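Local coordinates for protein photosystem II stability/assembly factor HCF136, chloroplastic (PDB 5OJ3) that is probably essential for photosystem II biogenesis, being required to assemble an early intermediate that includes D2 and cytochrome b559, at residues Phe293-Ala307 with Val344-Met356. Residues are numbered along the deposited sequence; the frame is centred on the assembly and turned at random.
Sequences FLTWVPGSDFWTPHA and VNLNSTETIAFDM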
loop_
_atom_site.group_PDB
_atom_site.type_symbol
_atom_site.label_atom_id
_atom_site.label_comp_id
_atom_site.label_asym_id
_atom_site.label_seq_id
_atom_site.Cartn_x
_atom_site.Cartn_y
_atom_site.Cartn_z
ATOM N N PHE A 293 9.893 9.901 -7.346
ATOM C CA PHE A 293 9.324 8.586 -7.087
ATOM C C PHE A 293 10.007 7.566 -7.987
ATOM O O PHE A 293 10.716 7.913 -8.938
ATOM C CB PHE A 293 7.795 8.586 -7.250
ATOM C CG PHE A 293 7.317 8.843 -8.650
ATOM C CD1 PHE A 293 7.204 10.137 -9.130
ATOM C CD2 PHE A 293 6.937 7.794 -9.472
ATOM C CE1 PHE A 293 6.749 10.379 -10.414
ATOM C CE2 PHE A 293 6.480 8.032 -10.754
ATOM C CZ PHE A 293 6.386 9.326 -11.225
ATOM N N LEU A 294 9.788 6.290 -7.673
ATOM C CA LEU A 294 10.493 5.190 -8.312
ATOM C C LEU A 294 9.503 4.125 -8.752
ATOM O O LEU A 294 8.474 3.903 -8.105
ATOM C CB LEU A 294 11.534 4.563 -7.371
ATOM C CG LEU A 294 12.700 5.442 -6.921
ATOM C CD1 LEU A 294 13.052 5.180 -5.466
ATOM C CD2 LEU A 294 13.906 5.207 -7.814
ATOM N N THR A 295 9.827 3.460 -9.860
ATOM C CA THR A 295 9.012 2.371 -10.376
ATOM C C THR A 295 9.915 1.226 -10.809
ATOM O O THR A 295 11.089 1.418 -11.132
ATOM C CB THR A 295 8.142 2.803 -11.568
ATOM O OG1 THR A 295 8.977 3.060 -12.705
ATOM C CG2 THR A 295 7.326 4.047 -11.238
ATOM N N TRP A 296 9.341 0.024 -10.815
ATOM C CA TRP A 296 10.023 -1.166 -11.300
ATOM C C TRP A 296 9.009 -2.044 -12.013
ATOM O O TRP A 296 7.972 -2.388 -11.436
ATOM C CB TRP A 296 10.684 -1.950 -10.160
ATOM C CG TRP A 296 11.492 -3.125 -10.632
ATOM C CD1 TRP A 296 12.779 -3.105 -11.090
ATOM C CD2 TRP A 296 11.055 -4.487 -10.728
ATOM N NE1 TRP A 296 13.176 -4.372 -11.445
ATOM C CE2 TRP A 296 12.136 -5.238 -11.234
ATOM C CE3 TRP A 296 9.859 -5.145 -10.427
ATOM C CZ2 TRP A 296 12.055 -6.614 -11.445
ATOM C CZ3 TRP A 296 9.780 -6.510 -10.637
ATOM C CH2 TRP A 296 10.873 -7.230 -11.139
ATOM N N VAL A 297 9.306 -2.403 -13.257
ATOM C CA VAL A 297 8.467 -3.334 -14.007
ATOM C C VAL A 297 9.271 -4.618 -14.176
ATOM O O VAL A 297 10.508 -4.562 -14.254
ATOM C CB VAL A 297 8.014 -2.742 -15.351
ATOM C CG1 VAL A 297 7.575 -1.292 -15.175
ATOM C CG2 VAL A 297 9.098 -2.870 -16.399
ATOM N N PRO A 298 8.627 -5.786 -14.172
ATOM C CA PRO A 298 9.369 -7.048 -14.270
ATOM C C PRO A 298 10.333 -7.067 -15.449
ATOM O O PRO A 298 10.044 -6.538 -16.523
ATOM C CB PRO A 298 8.262 -8.091 -14.436
ATOM C CG PRO A 298 7.097 -7.501 -13.720
ATOM C CD PRO A 298 7.188 -6.010 -13.949
ATOM N N GLY A 299 11.502 -7.670 -15.225
ATOM C CA GLY A 299 12.514 -7.805 -16.244
ATOM C C GLY A 299 13.575 -6.724 -16.255
ATOM O O GLY A 299 14.672 -6.962 -16.775
ATOM N N SER A 300 13.296 -5.553 -15.696
ATOM C CA SER A 300 14.292 -4.494 -15.674
ATOM C C SER A 300 15.254 -4.691 -14.509
ATOM O O SER A 300 14.883 -5.191 -13.443
ATOM C CB SER A 300 13.625 -3.120 -15.576
ATOM O OG SER A 300 12.834 -3.014 -14.406
ATOM N N ASP A 301 16.499 -4.281 -14.723
ATOM C CA ASP A 301 17.578 -4.520 -13.776
ATOM C C ASP A 301 17.688 -3.434 -12.718
ATOM O O ASP A 301 18.609 -3.479 -11.897
ATOM C CB ASP A 301 18.911 -4.653 -14.522
ATOM C CG ASP A 301 18.973 -5.896 -15.386
ATOM O OD1 ASP A 301 18.654 -6.992 -14.874
ATOM O OD2 ASP A 301 19.337 -5.781 -16.575
ATOM N N PHE A 302 16.785 -2.459 -12.722
ATOM C CA PHE A 302 16.882 -1.351 -11.790
ATOM C C PHE A 302 15.533 -0.657 -11.680
ATOM O O PHE A 302 14.710 -0.727 -12.597
ATOM C CB PHE A 302 17.962 -0.362 -12.254
ATOM C CG PHE A 302 17.788 0.108 -13.682
ATOM C CD1 PHE A 302 18.548 -0.434 -14.704
ATOM C CD2 PHE A 302 16.819 1.050 -14.003
ATOM C CE1 PHE A 302 18.376 -0.015 -16.013
ATOM C CE2 PHE A 302 16.648 1.474 -15.309
ATOM C CZ PHE A 302 17.425 0.938 -16.314
ATOM N N TRP A 303 15.312 0.001 -10.544
ATOM C CA TRP A 303 14.202 0.936 -10.457
ATOM C C TRP A 303 14.465 2.108 -11.394
ATOM O O TRP A 303 15.610 2.523 -11.601
ATOM C CB TRP A 303 14.011 1.449 -9.028
ATOM C CG TRP A 303 13.512 0.445 -8.028
ATOM C CD1 TRP A 303 14.234 -0.541 -7.420
ATOM C CD2 TRP A 303 12.185 0.359 -7.489
ATOM N NE1 TRP A 303 13.434 -1.246 -6.551
ATOM C CE2 TRP A 303 12.172 -0.712 -6.575
ATOM C CE3 TRP A 303 11.006 1.082 -7.696
ATOM C CZ2 TRP A 303 11.026 -1.080 -5.871
ATOM C CZ3 TRP A 303 9.869 0.714 -6.999
ATOM C CH2 TRP A 303 9.888 -0.355 -6.096
ATOM N N THR A 304 13.393 2.657 -11.952
ATOM C CA THR A 304 13.521 3.813 -12.819
ATOM C C THR A 304 13.070 5.041 -12.050
ATOM O O THR A 304 11.933 5.064 -11.554
ATOM C CB THR A 304 12.687 3.637 -14.084
ATOM O OG1 THR A 304 13.094 2.438 -14.760
ATOM C CG2 THR A 304 12.889 4.818 -15.024
ATOM N N PRO A 305 13.916 6.061 -11.900
ATOM C CA PRO A 305 13.515 7.257 -11.148
ATOM C C PRO A 305 12.877 8.318 -12.032
ATOM O O PRO A 305 13.276 8.541 -13.176
ATOM C CB PRO A 305 14.847 7.752 -10.568
ATOM C CG PRO A 305 15.869 7.298 -11.555
ATOM C CD PRO A 305 15.338 6.089 -12.280
ATOM N N HIS A 306 11.872 8.988 -11.471
ATOM C CA HIS A 306 11.076 9.975 -12.188
ATOM C C HIS A 306 10.983 11.266 -11.386
ATOM O O HIS A 306 10.742 11.234 -10.176
ATOM C CB HIS A 306 9.678 9.425 -12.480
ATOM C CG HIS A 306 9.690 8.067 -13.108
ATOM N ND1 HIS A 306 9.592 7.880 -14.469
ATOM C CD2 HIS A 306 9.786 6.831 -12.563
ATOM C CE1 HIS A 306 9.633 6.588 -14.739
ATOM N NE2 HIS A 306 9.749 5.929 -13.600
ATOM N N ALA A 307 11.176 12.395 -12.062
ATOM C CA ALA A 307 11.080 13.693 -11.407
ATOM C C ALA A 307 9.639 14.005 -11.019
ATOM O O ALA A 307 8.697 13.712 -11.762
ATOM C CB ALA A 307 11.623 14.791 -12.321
ATOM N N VAL A 344 0.888 4.855 -19.248
ATOM C CA VAL A 344 2.176 5.512 -19.032
ATOM C C VAL A 344 3.275 4.462 -19.033
ATOM O O VAL A 344 3.148 3.415 -18.388
ATOM C CB VAL A 344 2.196 6.294 -17.708
ATOM C CG1 VAL A 344 3.390 7.234 -17.671
ATOM C CG2 VAL A 344 0.917 7.056 -17.517
ATOM N N ASN A 345 4.358 4.746 -19.753
ATOM C CA ASN A 345 5.502 3.842 -19.835
ATOM C C ASN A 345 6.371 4.079 -18.606
ATOM O O ASN A 345 7.102 5.070 -18.532
ATOM C CB ASN A 345 6.277 4.076 -21.127
ATOM C CG ASN A 345 7.340 3.022 -21.375
ATOM O OD1 ASN A 345 7.631 2.196 -20.512
ATOM N ND2 ASN A 345 7.928 3.048 -22.568
ATOM N N LEU A 346 6.300 3.166 -17.635
ATOM C CA LEU A 346 7.063 3.332 -16.401
ATOM C C LEU A 346 8.556 3.101 -16.581
ATOM O O LEU A 346 9.304 3.272 -15.611
ATOM C CB LEU A 346 6.539 2.387 -15.319
ATOM C CG LEU A 346 5.031 2.222 -15.149
ATOM C CD1 LEU A 346 4.733 0.990 -14.306
ATOM C CD2 LEU A 346 4.426 3.465 -14.520
ATOM N N ASN A 347 9.012 2.717 -17.774
ATOM C CA ASN A 347 10.437 2.643 -18.060
ATOM C C ASN A 347 10.964 3.882 -18.762
ATOM O O ASN A 347 12.184 4.073 -18.813
ATOM C CB ASN A 347 10.744 1.416 -18.926
ATOM C CG ASN A 347 10.615 0.124 -18.164
ATOM O OD1 ASN A 347 9.705 -0.662 -18.416
ATOM N ND2 ASN A 347 11.523 -0.107 -17.223
ATOM N N SER A 348 10.084 4.722 -19.296
ATOM C CA SER A 348 10.517 5.915 -20.004
ATOM C C SER A 348 10.985 6.969 -19.010
ATOM O O SER A 348 10.335 7.210 -17.987
ATOM C CB SER A 348 9.379 6.465 -20.867
ATOM O OG SER A 348 9.815 7.559 -21.656
ATOM N N THR A 349 12.121 7.588 -19.317
ATOM C CA THR A 349 12.708 8.627 -18.484
ATOM C C THR A 349 12.121 10.001 -18.780
ATOM O O THR A 349 12.572 10.994 -18.194
ATOM C CB THR A 349 14.231 8.661 -18.667
ATOM O OG1 THR A 349 14.756 9.874 -18.113
ATOM C CG2 THR A 349 14.583 8.573 -20.134
ATOM N N GLU A 350 11.125 10.073 -19.662
ATOM C CA GLU A 350 10.560 11.333 -20.126
ATOM C C GLU A 350 9.464 11.725 -19.138
ATOM O O GLU A 350 8.427 11.058 -19.065
ATOM C CB GLU A 350 10.000 11.175 -21.538
ATOM C CG GLU A 350 11.038 11.109 -22.675
ATOM C CD GLU A 350 11.997 12.292 -22.748
ATOM O OE1 GLU A 350 11.637 13.402 -22.303
ATOM O OE2 GLU A 350 13.118 12.104 -23.273
ATOM N N THR A 351 9.699 12.801 -18.383
ATOM C CA THR A 351 8.970 13.110 -17.149
ATOM C C THR A 351 7.457 12.917 -17.264
ATOM O O THR A 351 6.804 13.499 -18.134
ATOM C CB THR A 351 9.284 14.544 -16.706
ATOM O OG1 THR A 351 8.653 15.478 -17.589
ATOM C CG2 THR A 351 10.790 14.783 -16.705
ATOM N N ILE A 352 6.927 12.075 -16.378
ATOM C CA ILE A 352 5.498 11.783 -16.277
ATOM C C ILE A 352 4.746 12.997 -15.741
ATOM O O ILE A 352 5.047 13.501 -14.653
ATOM C CB ILE A 352 5.261 10.556 -15.388
ATOM C CG1 ILE A 352 6.230 9.431 -15.761
ATOM C CG2 ILE A 352 3.814 10.101 -15.487
ATOM C CD1 ILE A 352 5.930 8.113 -15.082
ATOM N N ALA A 353 3.761 13.467 -16.503
ATOM C CA ALA A 353 3.010 14.671 -16.159
ATOM C C ALA A 353 1.734 14.290 -15.413
ATOM O O ALA A 353 0.929 13.499 -15.917
ATOM C CB ALA A 353 2.672 15.472 -17.416
ATOM N N PHE A 354 1.552 14.846 -14.216
ATOM C CA PHE A 354 0.330 14.653 -13.448
ATOM C C PHE A 354 -0.599 15.838 -13.659
ATOM O O PHE A 354 -0.152 16.986 -13.729
ATOM C CB PHE A 354 0.592 14.503 -11.944
ATOM C CG PHE A 354 1.295 13.233 -11.559
ATOM C CD1 PHE A 354 2.539 12.912 -12.073
ATOM C CD2 PHE A 354 0.681 12.334 -10.703
ATOM C CE1 PHE A 354 3.172 11.740 -11.710
ATOM C CE2 PHE A 354 1.306 11.158 -10.341
ATOM C CZ PHE A 354 2.551 10.860 -10.846
ATOM N N ASP A 355 -1.894 15.556 -13.751
ATOM C CA ASP A 355 -2.911 16.597 -13.831
ATOM C C ASP A 355 -3.387 16.904 -12.416
ATOM O O ASP A 355 -4.031 16.065 -11.777
ATOM C CB ASP A 355 -4.070 16.157 -14.720
ATOM C CG ASP A 355 -3.663 15.991 -16.172
ATOM O OD1 ASP A 355 -2.637 16.579 -16.577
ATOM O OD2 ASP A 355 -4.369 15.267 -16.907
ATOM N N MET A 356 -3.082 18.104 -11.932
ATOM C CA MET A 356 -3.401 18.462 -10.558
ATOM C C MET A 356 -4.885 18.765 -10.404
ATOM O O MET A 356 -5.543 19.276 -11.316
ATOM C CB MET A 356 -2.568 19.660 -10.095
ATOM C CG MET A 356 -1.070 19.444 -10.183
ATOM S SD MET A 356 -0.575 18.148 -9.025
ATOM C CE MET A 356 0.955 17.585 -9.750
#
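The aromatic part of this contact pairs Phe354 with Phe293: the planes stand at 84° with centroids 5.9 Å apart, an offset edge-to-face stack in which Phe354 turns its edge to the Phe293 face. Ile352 CD1 fits beside this pair, 4.1 Å from Phe293 CZ at the ring edge, and also makes an off-centre CH-pi contact with His306, 4.1 Å from that ring's centroid. Further along, Leu346 CD1 packs 3.7 Å from Val297 CG1, and the Asn347 amide meets the Val297 methyls from the opposite direction. Among polar groups, Thr295 OG1 and His306 NE2 share a hydrogen bond of 3.1 Å; a chi1 of 69° sets OG1 between the backbone N and carbonyl carbon of Thr295, and Leu346 O lies 2.9 Å from OG1. His306 presents its ring edge to Leu346 O and Ser348 O. Replacing His306 by alanine removes the ring, which would probably leave Thr295 OG1 without this partner and open a gap beside Ile352 CD1. In the seven-bladed propeller, the contact joins adjacent blades: antiparallel strands 292-296 and 304-307 pack against the loop entering strand 354-356, with Ile284 of strand 283-287 touching Phe293 and Ile328 of strand 328-332 touching Leu346 and Phe354.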